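PDB 6HNU: aromatic amino acid aminotransferase I, which probably catalyses the pyridoxal-phosphate-dependent transfer of an amino group from aromatic L-amino acids to 2-oxoglutarate, giving aromatic oxo-acids and L-glutamate. Local coordinates for residues 378-384 with 396-402. Residue numbers count along the deposited sequence, not the author numbering.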
loop_
_atom_site.group_PDB
_atom_site.type_symbol
_atom_site.label_atom_id
_atom_site.label_comp_id
_atom_site.label_asym_id
_atom_site.label_seq_id
_atom_site.Cartn_x
_atom_site.Cartn_y
_atom_site.Cartn_z
ATOM N N VAL B 378 -40.154 -3.082 15.083
ATOM C CA VAL B 378 -40.421 -2.803 13.650
ATOM C C VAL B 378 -41.739 -3.446 13.270
ATOM O O VAL B 378 -41.903 -4.657 13.394
ATOM C CB VAL B 378 -39.286 -3.260 12.718
ATOM C CG1 VAL B 378 -39.618 -2.895 11.287
ATOM C CG2 VAL B 378 -37.949 -2.656 13.113
ATOM N N PRO B 379 -42.714 -2.648 12.771
ATOM C CA PRO B 379 -43.998 -3.193 12.354
ATOM C C PRO B 379 -43.921 -4.266 11.272
ATOM O O PRO B 379 -43.427 -4.013 10.195
ATOM C CB PRO B 379 -44.809 -1.991 11.831
ATOM C CG PRO B 379 -43.847 -0.821 11.804
ATOM C CD PRO B 379 -42.656 -1.187 12.671
ATOM N N LYS B 380 -44.542 -5.415 11.555
ATOM C CA LYS B 380 -44.393 -6.657 10.766
ATOM C C LYS B 380 -45.278 -6.663 9.524
ATOM O O LYS B 380 -44.920 -7.418 8.576
ATOM C CB LYS B 380 -44.669 -7.841 11.683
ATOM C CG LYS B 380 -43.764 -7.901 12.905
ATOM C CD LYS B 380 -44.050 -9.088 13.799
ATOM C CE LYS B 380 -43.145 -9.122 15.011
ATOM N NZ LYS B 380 -41.753 -9.419 14.595
ATOM N N GLU B 381 -46.354 -5.860 9.494
ATOM C CA GLU B 381 -47.300 -5.821 8.342
ATOM C C GLU B 381 -46.558 -5.375 7.089
ATOM O O GLU B 381 -47.047 -5.690 6.006
ATOM C CB GLU B 381 -48.471 -4.836 8.472
ATOM C CG GLU B 381 -49.242 -4.924 9.765
ATOM C CD GLU B 381 -48.527 -4.297 10.945
ATOM O OE1 GLU B 381 -49.146 -3.460 11.649
ATOM O OE2 GLU B 381 -47.353 -4.662 11.173
ATOM N N VAL B 382 -45.478 -4.595 7.224
ATOM C CA VAL B 382 -44.784 -4.006 6.035
ATOM C C VAL B 382 -43.276 -4.321 6.042
ATOM O O VAL B 382 -42.550 -3.727 5.200
ATOM C CB VAL B 382 -45.017 -2.494 5.933
ATOM C CG1 VAL B 382 -46.477 -2.167 5.696
ATOM C CG2 VAL B 382 -44.491 -1.744 7.135
ATOM N N SER B 383 -42.813 -5.198 6.939
ATOM C CA SER B 383 -41.363 -5.427 7.162
ATOM C C SER B 383 -41.066 -6.920 7.253
ATOM O O SER B 383 -41.985 -7.717 7.545
ATOM C CB SER B 383 -40.872 -4.685 8.343
ATOM O OG SER B 383 -41.119 -5.414 9.532
ATOM N N SER B 384 -39.816 -7.284 6.944
ATOM C CA SER B 384 -39.231 -8.613 7.239
ATOM C C SER B 384 -37.751 -8.450 7.581
ATOM O O SER B 384 -37.170 -7.356 7.319
ATOM C CB SER B 384 -39.415 -9.543 6.114
ATOM O OG SER B 384 -38.826 -9.024 4.952
ATOM N N VAL B 396 -33.172 -4.587 7.473
ATOM C CA VAL B 396 -34.652 -4.580 7.546
ATOM C C VAL B 396 -35.179 -4.378 6.133
ATOM O O VAL B 396 -34.780 -3.393 5.530
ATOM C CB VAL B 396 -35.135 -3.471 8.473
ATOM C CG1 VAL B 396 -36.650 -3.481 8.553
ATOM C CG2 VAL B 396 -34.508 -3.592 9.842
ATOM N N THR B 397 -36.006 -5.290 5.642
ATOM C CA THR B 397 -36.673 -5.226 4.318
ATOM C C THR B 397 -38.075 -4.621 4.534
ATOM O O THR B 397 -38.714 -4.925 5.593
ATOM C CB THR B 397 -36.627 -6.600 3.658
ATOM O OG1 THR B 397 -35.265 -6.886 3.342
ATOM C CG2 THR B 397 -37.443 -6.723 2.386
ATOM N N LEU B 398 -38.505 -3.722 3.640
ATOM C CA LEU B 398 -39.844 -3.061 3.710
ATOM C C LEU B 398 -40.541 -3.245 2.363
ATOM O O LEU B 398 -39.867 -3.255 1.343
ATOM C CB LEU B 398 -39.708 -1.572 4.073
ATOM C CG LEU B 398 -38.938 -1.204 5.341
ATOM C CD1 LEU B 398 -38.759 0.304 5.464
ATOM C CD2 LEU B 398 -39.616 -1.731 6.599
ATOM N N ASP B 399 -41.865 -3.444 2.371
ATOM C CA ASP B 399 -42.687 -3.561 1.143
ATOM C C ASP B 399 -43.077 -2.129 0.769
ATOM O O ASP B 399 -43.957 -1.549 1.457
ATOM C CB ASP B 399 -43.899 -4.488 1.330
ATOM C CG ASP B 399 -44.724 -4.615 0.064
ATOM O OD1 ASP B 399 -44.476 -3.822 -0.889
ATOM O OD2 ASP B 399 -45.601 -5.488 0.024
ATOM N N ALA B 400 -42.337 -1.501 -0.149
ATOM C CA ALA B 400 -42.549 -0.062 -0.431
ATOM C C ALA B 400 -43.960 0.115 -1.006
ATOM O O ALA B 400 -44.518 1.222 -0.845
ATOM C CB ALA B 400 -41.507 0.465 -1.370
ATOM N N SER B 401 -44.498 -0.937 -1.636
ATOM C CA SER B 401 -45.825 -0.933 -2.305
ATOM C C SER B 401 -46.940 -0.706 -1.275
ATOM O O SER B 401 -48.042 -0.356 -1.709
ATOM C CB SER B 401 -46.021 -2.178 -3.139
ATOM O OG SER B 401 -46.502 -3.260 -2.360
ATOM N N LYS B 402 -46.659 -0.786 0.027
ATOM C CA LYS B 402 -47.648 -0.582 1.125
ATOM C C LYS B 402 -47.585 0.831 1.697
ATOM O O LYS B 402 -48.393 1.155 2.575
ATOM C CB LYS B 402 -47.422 -1.631 2.214
ATOM C CG LYS B 402 -47.817 -3.012 1.707
ATOM C CD LYS B 402 -47.837 -4.123 2.697
ATOM C CE LYS B 402 -48.692 -5.252 2.163
ATOM N NZ LYS B 402 -48.891 -6.302 3.184
#
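An antiparallel beta hairpin at the edge of the small four-stranded sheet of the C-terminal domain of this fold-type I, PLP-dependent aminotransferase brings residues 378-384 against 396-402, away from the cofactor site. Strand 383-384 is an outer strand of that sheet; strand 393-399 bonds on its other side to strand 459-465, Leu398 pairing with Ile460. Ser384 and Thr397 form a hydrogen-bonded pair, with Ser384 N to Thr397 O and Thr397 N to Ser384 O both at 2.9 Å. Ser383 and Leu398 form the adjoining non-hydrogen-bonded pair, with Ser383 CA 4.5 Å from Leu398 CA. Before the strand starts, a single further backbone bond joins the segments, Asp399 N donating to Val382 O at 2.9 Å. CA-H...O contacts accompany these bonds, Leu398 CA lying 3.2 Å from Val382 O and Ser383 CA 3.1 Å from Thr397 O. On the face shared by Ser383 and Leu398, Leu398 CD2 packs 3.7 Å from Ser383 CB. Val378, where the chain leaves the long helix 334-377, adds an apolar contact, its CG1 lying 4.1 Å from Val396 CG1. The turn linking that helix to the strand is tied back on itself by Ser383 OG, which donates to Pro379 O at 2.8 Å, and helix 471-489 packs against Pro379 and Val382. Beyond strand 393-399 the chain bends into a 3-10 segment, opened by an Asx turn in which Asp399 OD1 accepts from Ser401 N (3.0 Å) and also from Ser401 OG (2.6 Å). This bend carries Lys402 back to residues 378-384: its CB rests 3.6 Å from Val382 CG1, and its NZ makes a weak hydrogen bond of 3.4 Å to Glu381 O.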